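Local coordinates for protein methyltransferase (Geobacter sulfurreducens PCA, PDB 3C3P) that probably acts as an O-methyltransferase, moving a methyl group from S-adenosyl-L-methionine to an acceptor hydroxyl, at residues Gln56-Val61 against Asp126-Phe131; Ile78-Arg83 against Ile107-Leu112. All coordinates share one frame; numbering follows the deposited sequence.

Interaction 1: residues Gln56-Val61 against Asp126-Phe131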
ATOM      1  N   GLN A  56      -1.487  11.557   1.425  1.00 30.07           N
ATOM      2  CA  GLN A  56      -1.487  12.987   1.861  0.50 30.44           C
ATOM      3  C   GLN A  56      -2.898  13.457   2.253  1.00 30.53           C
ATOM      4  O   GLN A  56      -3.410  14.478   1.737  1.00 29.63           O
ATOM      5  CB  GLN A  56      -0.958  13.959   0.809  0.50 31.08           C
ATOM      6  CG  GLN A  56       0.439  13.750   0.327  0.50 31.70           C
ATOM      7  CD  GLN A  56       0.960  15.019  -0.350  0.50 31.78           C
ATOM      8  OE1 GLN A  56       0.194  15.811  -0.877  0.50 31.86           O
ATOM      9  NE2 GLN A  56       2.251  15.227  -0.295  0.50 32.40           N
ATOM     10  N   PRO A  57      -3.533  12.749   3.169  1.00 30.17           N
ATOM     11  CA  PRO A  57      -4.875  13.156   3.525  1.00 30.43           C
ATOM     12  C   PRO A  57      -4.964  14.392   4.386  1.00 31.91           C
ATOM     13  O   PRO A  57      -4.048  14.712   5.129  1.00 31.43           O
ATOM     14  CB  PRO A  57      -5.355  11.984   4.381  1.00 30.63           C
ATOM     15  CG  PRO A  57      -4.105  11.634   5.162  1.00 30.67           C
ATOM     16  CD  PRO A  57      -3.018  11.696   4.070  1.00 31.08           C
ATOM     17  N   GLN A  58      -6.091  15.074   4.227  1.00 32.20           N
ATOM     18  CA  GLN A  58      -6.408  16.270   4.985  0.50 32.03           C
ATOM     19  C   GLN A  58      -7.219  15.842   6.217  1.00 32.03           C
ATOM     20  O   GLN A  58      -7.166  16.489   7.270  1.00 31.90           O
ATOM     21  CB  GLN A  58      -7.170  17.251   4.087  0.50 32.85           C
ATOM     22  CG  GLN A  58      -6.412  17.551   2.788  0.50 33.01           C
ATOM     23  CD  GLN A  58      -7.272  18.169   1.713  0.50 34.38           C
ATOM     24  OE1 GLN A  58      -7.155  17.800   0.544  0.50 35.62           O
ATOM     25  NE2 GLN A  58      -8.193  19.044   2.100  0.50 34.73           N
ATOM     26  N   LEU A  59      -7.924  14.720   6.061  1.00 30.91           N
ATOM     27  CA  LEU A  59      -8.777  14.124   7.107  1.00 29.90           C
ATOM     28  C   LEU A  59      -8.792  12.600   7.134  1.00 29.32           C
ATOM     29  O   LEU A  59      -9.083  11.908   6.168  1.00 27.92           O
ATOM     30  CB  LEU A  59     -10.231  14.642   6.987  1.00 29.81           C
ATOM     31  CG  LEU A  59     -11.285  14.160   8.010  1.00 30.33           C
ATOM     32  CD1 LEU A  59     -10.861  14.530   9.451  1.00 30.49           C
ATOM     33  CD2 LEU A  59     -12.701  14.686   7.716  1.00 30.11           C
ATOM     34  N   VAL A  60      -8.428  12.122   8.301  1.00 29.34           N
ATOM     35  CA  VAL A  60      -8.398  10.715   8.631  1.00 28.91           C
ATOM     36  C   VAL A  60      -9.338  10.514   9.794  1.00 27.79           C
ATOM     37  O   VAL A  60      -9.221  11.181  10.823  1.00 30.01           O
ATOM     38  CB  VAL A  60      -6.982  10.218   9.065  1.00 28.01           C
ATOM     39  CG1 VAL A  60      -7.037   8.722   9.456  1.00 27.61           C
ATOM     40  CG2 VAL A  60      -5.923  10.494   7.976  1.00 28.52           C
ATOM     41  N   VAL A  61     -10.240   9.559   9.625  1.00 28.61           N
ATOM     42  CA  VAL A  61     -11.227   9.199  10.638  1.00 28.72           C
ATOM     43  C   VAL A  61     -11.038   7.730  11.084  1.00 29.65           C
ATOM     44  O   VAL A  61     -10.944   6.795  10.281  1.00 29.38           O
ATOM     45  CB  VAL A  61     -12.662   9.526  10.141  1.00 28.21           C
ATOM     46  CG1 VAL A  61     -13.731   9.112  11.183  1.00 27.90           C
ATOM     47  CG2 VAL A  61     -12.744  11.046   9.794  1.00 26.99           C
ATOM     48  N   ASP A 126     -15.967  14.729   3.761  1.00 34.01           N
ATOM     49  CA  ASP A 126     -14.743  14.700   2.951  1.00 33.62           C
ATOM     50  C   ASP A 126     -13.601  13.975   3.642  1.00 30.92           C
ATOM     51  O   ASP A 126     -12.498  14.479   3.780  1.00 29.52           O
ATOM     52  CB  ASP A 126     -14.315  16.118   2.580  1.00 34.94           C
ATOM     53  CG  ASP A 126     -15.273  16.775   1.607  1.00 37.22           C
ATOM     54  OD1 ASP A 126     -15.719  16.102   0.652  1.00 39.49           O
ATOM     55  OD2 ASP A 126     -15.538  17.976   1.776  1.00 39.45           O
ATOM     56  N   ILE A 127     -13.933  12.800   4.131  1.00 29.84           N
ATOM     57  CA  ILE A 127     -12.955  11.901   4.767  1.00 30.53           C
ATOM     58  C   ILE A 127     -12.049  11.334   3.672  1.00 30.24           C
ATOM     59  O   ILE A 127     -12.525  10.772   2.693  1.00 30.23           O
ATOM     60  CB  ILE A 127     -13.641  10.747   5.544  1.00 30.22           C
ATOM     61  CG1 ILE A 127     -14.556  11.295   6.664  1.00 30.48           C
ATOM     62  CG2 ILE A 127     -12.587   9.772   6.127  1.00 30.81           C
ATOM     63  CD1 ILE A 127     -15.444  10.221   7.328  1.00 30.81           C
ATOM     64  N   ASP A 128     -10.738  11.491   3.869  1.00 30.67           N
ATOM     65  CA  ASP A 128      -9.692  11.021   2.918  1.00 29.68           C
ATOM     66  C   ASP A 128      -9.277   9.606   3.218  1.00 28.86           C
ATOM     67  O   ASP A 128      -8.968   8.844   2.308  1.00 27.58           O
ATOM     68  CB  ASP A 128      -8.491  11.970   2.912  1.00 29.76           C
ATOM     69  CG  ASP A 128      -8.867  13.346   2.399  1.00 30.18           C
ATOM     70  OD1 ASP A 128      -9.498  13.407   1.319  1.00 29.68           O
ATOM     71  OD2 ASP A 128      -8.554  14.350   3.070  1.00 29.20           O
ATOM     72  N   ILE A 129      -9.216   9.283   4.504  1.00 27.92           N
ATOM     73  CA  ILE A 129      -8.885   7.931   4.945  1.00 28.09           C
ATOM     74  C   ILE A 129      -9.831   7.531   6.045  1.00 27.87           C
ATOM     75  O   ILE A 129      -9.983   8.223   7.033  1.00 30.34           O
ATOM     76  CB  ILE A 129      -7.442   7.731   5.482  1.00 28.06           C
ATOM     77  CG1 ILE A 129      -6.407   8.001   4.409  1.00 29.24           C
ATOM     78  CG2 ILE A 129      -7.275   6.306   6.001  1.00 29.86           C
ATOM     79  CD1 ILE A 129      -5.003   7.744   4.848  1.00 29.36           C
ATOM     80  N   LEU A 130     -10.506   6.426   5.822  1.00 28.99           N
ATOM     81  CA  LEU A 130     -11.426   5.864   6.800  1.00 28.72           C
ATOM     82  C   LEU A 130     -10.846   4.525   7.252  1.00 29.36           C
ATOM     83  O   LEU A 130     -10.699   3.557   6.462  1.00 28.12           O
ATOM     84  CB  LEU A 130     -12.840   5.708   6.240  1.00 29.06           C
ATOM     85  CG  LEU A 130     -13.815   5.062   7.243  1.00 28.26           C
ATOM     86  CD1 LEU A 130     -13.971   5.952   8.483  1.00 28.29           C
ATOM     87  CD2 LEU A 130     -15.186   4.742   6.636  1.00 28.75           C
ATOM     88  N   PHE A 131     -10.475   4.498   8.527  1.00 29.21           N
ATOM     89  CA  PHE A 131      -9.894   3.309   9.141  1.00 30.42           C
ATOM     90  C   PHE A 131     -11.005   2.464   9.726  1.00 33.26           C
ATOM     91  O   PHE A 131     -11.954   2.988  10.319  1.00 34.25           O
ATOM     92  CB  PHE A 131      -8.879   3.667  10.223  1.00 31.18           C
ATOM     93  CG  PHE A 131      -8.255   2.469  10.894  1.00 32.00           C
ATOM     94  CD1 PHE A 131      -7.126   1.859  10.348  1.00 32.80           C
ATOM     95  CD2 PHE A 131      -8.786   1.954  12.058  1.00 32.64           C
ATOM     96  CE1 PHE A 131      -6.532   0.765  10.981  1.00 32.76           C
ATOM     97  CE2 PHE A 131      -8.195   0.841  12.690  1.00 31.84           C
ATOM     98  CZ  PHE A 131      -7.078   0.263  12.142  1.00 32.31           C
TER

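Interaction 2: residues Ile78-Arg83 against Ile107-Leu112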
ATOM      1  N   ILE A  78       0.725  12.945   9.039  1.00 34.34           N
ATOM      2  CA  ILE A  78       0.015  14.123   8.503  1.00 35.02           C
ATOM      3  C   ILE A  78       0.559  15.474   8.936  1.00 36.29           C
ATOM      4  O   ILE A  78       1.251  15.614   9.958  1.00 34.86           O
ATOM      5  CB  ILE A  78      -1.524  14.060   8.859  1.00 34.41           C
ATOM      6  CG1 ILE A  78      -1.749  14.260  10.352  1.00 34.17           C
ATOM      7  CG2 ILE A  78      -2.171  12.717   8.389  1.00 35.49           C
ATOM      8  CD1 ILE A  78      -3.190  14.529  10.725  1.00 34.02           C
ATOM      9  N   SER A  79       0.232  16.490   8.141  1.00 37.76           N
ATOM     10  CA  SER A  79       0.668  17.869   8.465  1.00 38.74           C
ATOM     11  C   SER A  79      -0.195  18.497   9.533  1.00 37.54           C
ATOM     12  O   SER A  79      -1.251  17.996   9.926  1.00 35.65           O
ATOM     13  CB  SER A  79       0.650  18.811   7.251  1.00 40.32           C
ATOM     14  OG  SER A  79      -0.673  18.979   6.727  1.00 41.83           O
ATOM     15  N   ILE A  80       0.283  19.652   9.948  1.00 36.88           N
ATOM     16  CA  ILE A  80      -0.372  20.453  10.979  0.50 36.77           C
ATOM     17  C   ILE A  80      -1.709  20.969  10.458  1.00 37.09           C
ATOM     18  O   ILE A  80      -2.628  21.265  11.228  1.00 36.77           O
ATOM     19  CB  ILE A  80       0.515  21.656  11.426  0.50 36.72           C
ATOM     20  CG1 ILE A  80      -0.061  22.331  12.675  0.50 36.62           C
ATOM     21  CG2 ILE A  80       0.684  22.658  10.288  0.50 36.28           C
ATOM     22  CD1 ILE A  80       0.776  23.478  13.189  0.50 36.54           C
ATOM     23  N   SER A  81      -1.808  21.047   9.139  1.00 37.22           N
ATOM     24  CA  SER A  81      -3.018  21.555   8.479  1.00 38.63           C
ATOM     25  C   SER A  81      -4.093  20.454   8.338  1.00 37.74           C
ATOM     26  O   SER A  81      -5.263  20.727   8.056  1.00 39.64           O
ATOM     27  CB  SER A  81      -2.670  22.205   7.127  1.00 39.56           C
ATOM     28  OG  SER A  81      -2.036  21.287   6.253  1.00 43.12           O
ATOM     29  N   SER A  82      -3.673  19.224   8.593  1.00 35.54           N
ATOM     30  CA  SER A  82      -4.574  18.056   8.530  1.00 33.97           C
ATOM     31  C   SER A  82      -4.984  17.609   9.914  1.00 32.92           C
ATOM     32  O   SER A  82      -4.451  18.056  10.943  1.00 32.67           O
ATOM     33  CB  SER A  82      -3.915  16.895   7.826  1.00 34.09           C
ATOM     34  OG  SER A  82      -3.448  17.294   6.562  1.00 34.82           O
ATOM     35  N   ARG A  83      -5.935  16.685   9.913  1.00 32.44           N
ATOM     36  CA  ARG A  83      -6.501  16.126  11.136  1.00 32.07           C
ATOM     37  C   ARG A  83      -6.840  14.652  11.117  1.00 31.36           C
ATOM     38  O   ARG A  83      -7.192  14.079  10.092  1.00 30.49           O
ATOM     39  CB  ARG A  83      -7.829  16.834  11.488  1.00 32.69           C
ATOM     40  CG  ARG A  83      -7.736  18.313  11.879  1.00 34.87           C
ATOM     41  CD  ARG A  83      -7.012  18.515  13.185  1.00 34.99           C
ATOM     42  NE  ARG A  83      -6.950  19.924  13.541  1.00 36.57           N
ATOM     43  CZ  ARG A  83      -6.000  20.771  13.150  1.00 36.78           C
ATOM     44  NH1 ARG A  83      -4.994  20.365  12.388  1.00 36.44           N
ATOM     45  NH2 ARG A  83      -6.043  22.035  13.548  1.00 37.10           N
ATOM     46  N   ILE A 107      -0.848  16.192  19.435  1.00 31.44           N
ATOM     47  CA  ILE A 107      -2.223  16.402  19.920  1.00 30.69           C
ATOM     48  C   ILE A 107      -2.763  17.642  19.189  1.00 31.47           C
ATOM     49  O   ILE A 107      -3.975  17.904  19.147  1.00 32.01           O
ATOM     50  CB  ILE A 107      -2.291  16.542  21.476  1.00 30.54           C
ATOM     51  CG1 ILE A 107      -3.734  16.457  21.979  1.00 30.88           C
ATOM     52  CG2 ILE A 107      -1.610  17.832  21.945  1.00 29.74           C
ATOM     53  CD1 ILE A 107      -4.451  15.163  21.631  1.00 30.15           C
ATOM     54  N   ASP A 108      -1.831  18.373  18.581  1.00 31.42           N
ATOM     55  CA  ASP A 108      -2.127  19.603  17.803  1.00 31.85           C
ATOM     56  C   ASP A 108      -2.846  19.315  16.478  1.00 32.77           C
ATOM     57  O   ASP A 108      -3.360  20.219  15.812  1.00 33.94           O
ATOM     58  CB  ASP A 108      -0.844  20.427  17.520  1.00 32.55           C
ATOM     59  CG  ASP A 108       0.203  19.675  16.661  1.00 32.69           C
ATOM     60  OD1 ASP A 108      -0.024  18.525  16.254  1.00 32.95           O
ATOM     61  OD2 ASP A 108       1.270  20.246  16.376  1.00 33.21           O
ATOM     62  N   ARG A 109      -2.902  18.053  16.109  1.00 31.33           N
ATOM     63  CA  ARG A 109      -3.556  17.690  14.834  1.00 32.11           C
ATOM     64  C   ARG A 109      -4.391  16.429  14.941  1.00 31.29           C
ATOM     65  O   ARG A 109      -4.653  15.727  13.956  1.00 31.73           O
ATOM     66  CB  ARG A 109      -2.519  17.545  13.745  1.00 32.80           C
ATOM     67  CG  ARG A 109      -1.687  16.321  13.898  1.00 33.78           C
ATOM     68  CD  ARG A 109      -0.438  16.481  13.098  1.00 34.48           C
ATOM     69  NE  ARG A 109       0.370  17.522  13.715  1.00 36.43           N
ATOM     70  CZ  ARG A 109       1.520  17.969  13.229  1.00 37.25           C
ATOM     71  NH1 ARG A 109       1.998  17.465  12.092  1.00 38.01           N
ATOM     72  NH2 ARG A 109       2.186  18.919  13.880  1.00 38.13           N
ATOM     73  N   VAL A 110      -4.798  16.156  16.170  1.00 31.16           N
ATOM     74  CA  VAL A 110      -5.669  15.017  16.499  1.00 31.43           C
ATOM     75  C   VAL A 110      -6.818  15.462  17.398  1.00 31.66           C
ATOM     76  O   VAL A 110      -6.629  16.144  18.436  1.00 31.91           O
ATOM     77  CB  VAL A 110      -4.927  13.852  17.194  1.00 31.34           C
ATOM     78  CG1 VAL A 110      -5.893  12.693  17.478  1.00 30.98           C
ATOM     79  CG2 VAL A 110      -3.784  13.353  16.337  1.00 31.26           C
ATOM     80  N   GLU A 111      -8.011  15.111  16.944  1.00 31.63           N
ATOM     81  CA  GLU A 111      -9.261  15.386  17.656  1.00 32.98           C
ATOM     82  C   GLU A 111      -9.721  14.067  18.243  1.00 31.98           C
ATOM     83  O   GLU A 111      -9.976  13.110  17.510  1.00 31.78           O
ATOM     84  CB  GLU A 111     -10.342  15.955  16.726  1.00 35.04           C
ATOM     85  CG  GLU A 111     -11.690  16.130  17.453  1.00 37.74           C
ATOM     86  CD  GLU A 111     -12.872  16.469  16.549  1.00 40.03           C
ATOM     87  OE1 GLU A 111     -12.695  16.912  15.382  1.00 41.27           O
ATOM     88  OE2 GLU A 111     -14.006  16.285  17.038  1.00 42.45           O
ATOM     89  N   LEU A 112      -9.820  14.011  19.561  1.00 30.51           N
ATOM     90  CA  LEU A 112     -10.219  12.781  20.257  1.00 31.85           C
ATOM     91  C   LEU A 112     -11.568  12.914  20.943  1.00 33.19           C
ATOM     92  O   LEU A 112     -11.816  13.882  21.674  1.00 32.76           O
ATOM     93  CB  LEU A 112      -9.171  12.439  21.320  1.00 32.17           C
ATOM     94  CG  LEU A 112      -7.708  12.356  20.876  1.00 31.95           C
ATOM     95  CD1 LEU A 112      -6.751  12.240  22.057  1.00 32.54           C
ATOM     96  CD2 LEU A 112      -7.544  11.197  19.968  1.00 32.72           C
TER

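Interaction 1: residues Gln56-Val61 against Asp126-Phe131
The carboxylate of D128 lies beside the backbone where strand 59-63 begins, and one of its oxygens serves two consecutive amides. Q58 N donates to D128 OD2 at 2.8 Å, arriving from above the carboxylate plane, while L59 N reaches the same OD2 on its anti lone pair at 3.1 Å. With CG anti to its own carbonyl carbon (chi1 -64°), D128 puts this group in front of both N-H vectors. The roles then swap: the carbonyl L59 O accepts two amides of the other segment, D128 N at 2.9 Å and I129 N at 3.1 Å, both in the carbonyl plane. The near-helical backbone of D128 (psi -37°) turns these two N-H groups to one acceptor, at the break in strand 127-133. Beyond it the parallel ladder is regular. V61 N gives I129 O a nearly straight bond, and F131 N does the same for V61 O.

Apolar side chains pack on both faces of this pairing. V61 lies crosswise to I127, its CG2 resting 3.6 Å from I127 CG1. On the other face V60 CG2 runs alongside I129 CB at 4.0 Å. At the strand entrance P57 CB presses on D128 CB at 3.5 Å, and P57 CG meets the tip of I129.

Farther out, helix 42-55 touches I129 through A52 and K55 and F131 through L48, while strand 154-159 meets I129, L130 and F131. R83 and V85 take the backbone bonds on the other edge of strand 59-63.

D128 is buried, and two N-H donors on OD2 would be expected to stabilise its ionised form, so the carboxylate takes up two main-chain N-H groups at the point where chain 126-131 turns and the regular ladder has not yet begun.

Interaction 2: residues Ile78-Arg83 against Ile107-Leu112
R83 NH1 is gripped by two carbonyls of its own segment, I80 O and S82 O, each 2.8 Å away and close to the guanidinium plane, though NH1 stands above both carbonyl planes. R83 bends at chi2 (-67°) to fold back onto that turn, and D108 O sits 3.7 Å above the plane of its guanidinium, over the centre.

R109 makes the bond across the segments. Its NH1 meets a lone pair of I78 O at 2.9 Å, almost exactly in the guanidinium plane. The other side of the group is a side-on salt bridge to the preceding residue, with R109 NE on D108 OD1 at 2.8 Å and R109 NH2 on the syn lone pair of D108 OD2 at 3.0 Å. Held along these edges, the flat group lies with one face against the backbone of I80, whose CA stands over its centre. With CG in the crowded position between N and the carbonyl carbon (chi1 72°) and a bend at chi3, the R109 methylenes run antiparallel to the I78 side chain, CD 3.8 Å from I78 CG1. An alanine at R109 would lose the bond to I78 O and the D108 salt bridge, and would probably loosen the type I turn S79-S82 against strand 110-114.

This joins the start of two adjacent parallel strands linked through helix 91-104, a beta-alpha-beta crossover of the Rossmann-like methyltransferase fold.

Overall arrangement
Both contacts reach one mixed sheet, in which strands run in the order 110-114, 83-88, 59-63, 127-133, 154-159, 203-208, 192-197. Their centres are about 11 Å apart. Interaction 1 pairs the third and fourth strands, 59-63 and 127-133, in the middle of the sheet, whereas interaction 2 sits toward the edge, where the loop before strand 83-88 meets the start of strand 110-114. Along the chain the order is 56-61, 78-83, 107-112, 126-131, so interaction 2 falls between the halves of interaction 1. R83 connects them: its N and O pair with Q58 O and V60 N. Through R83 the loop of interaction 2 runs straight into the strand that flanks 59-63, which fits a Rossmann-like O-methyltransferase.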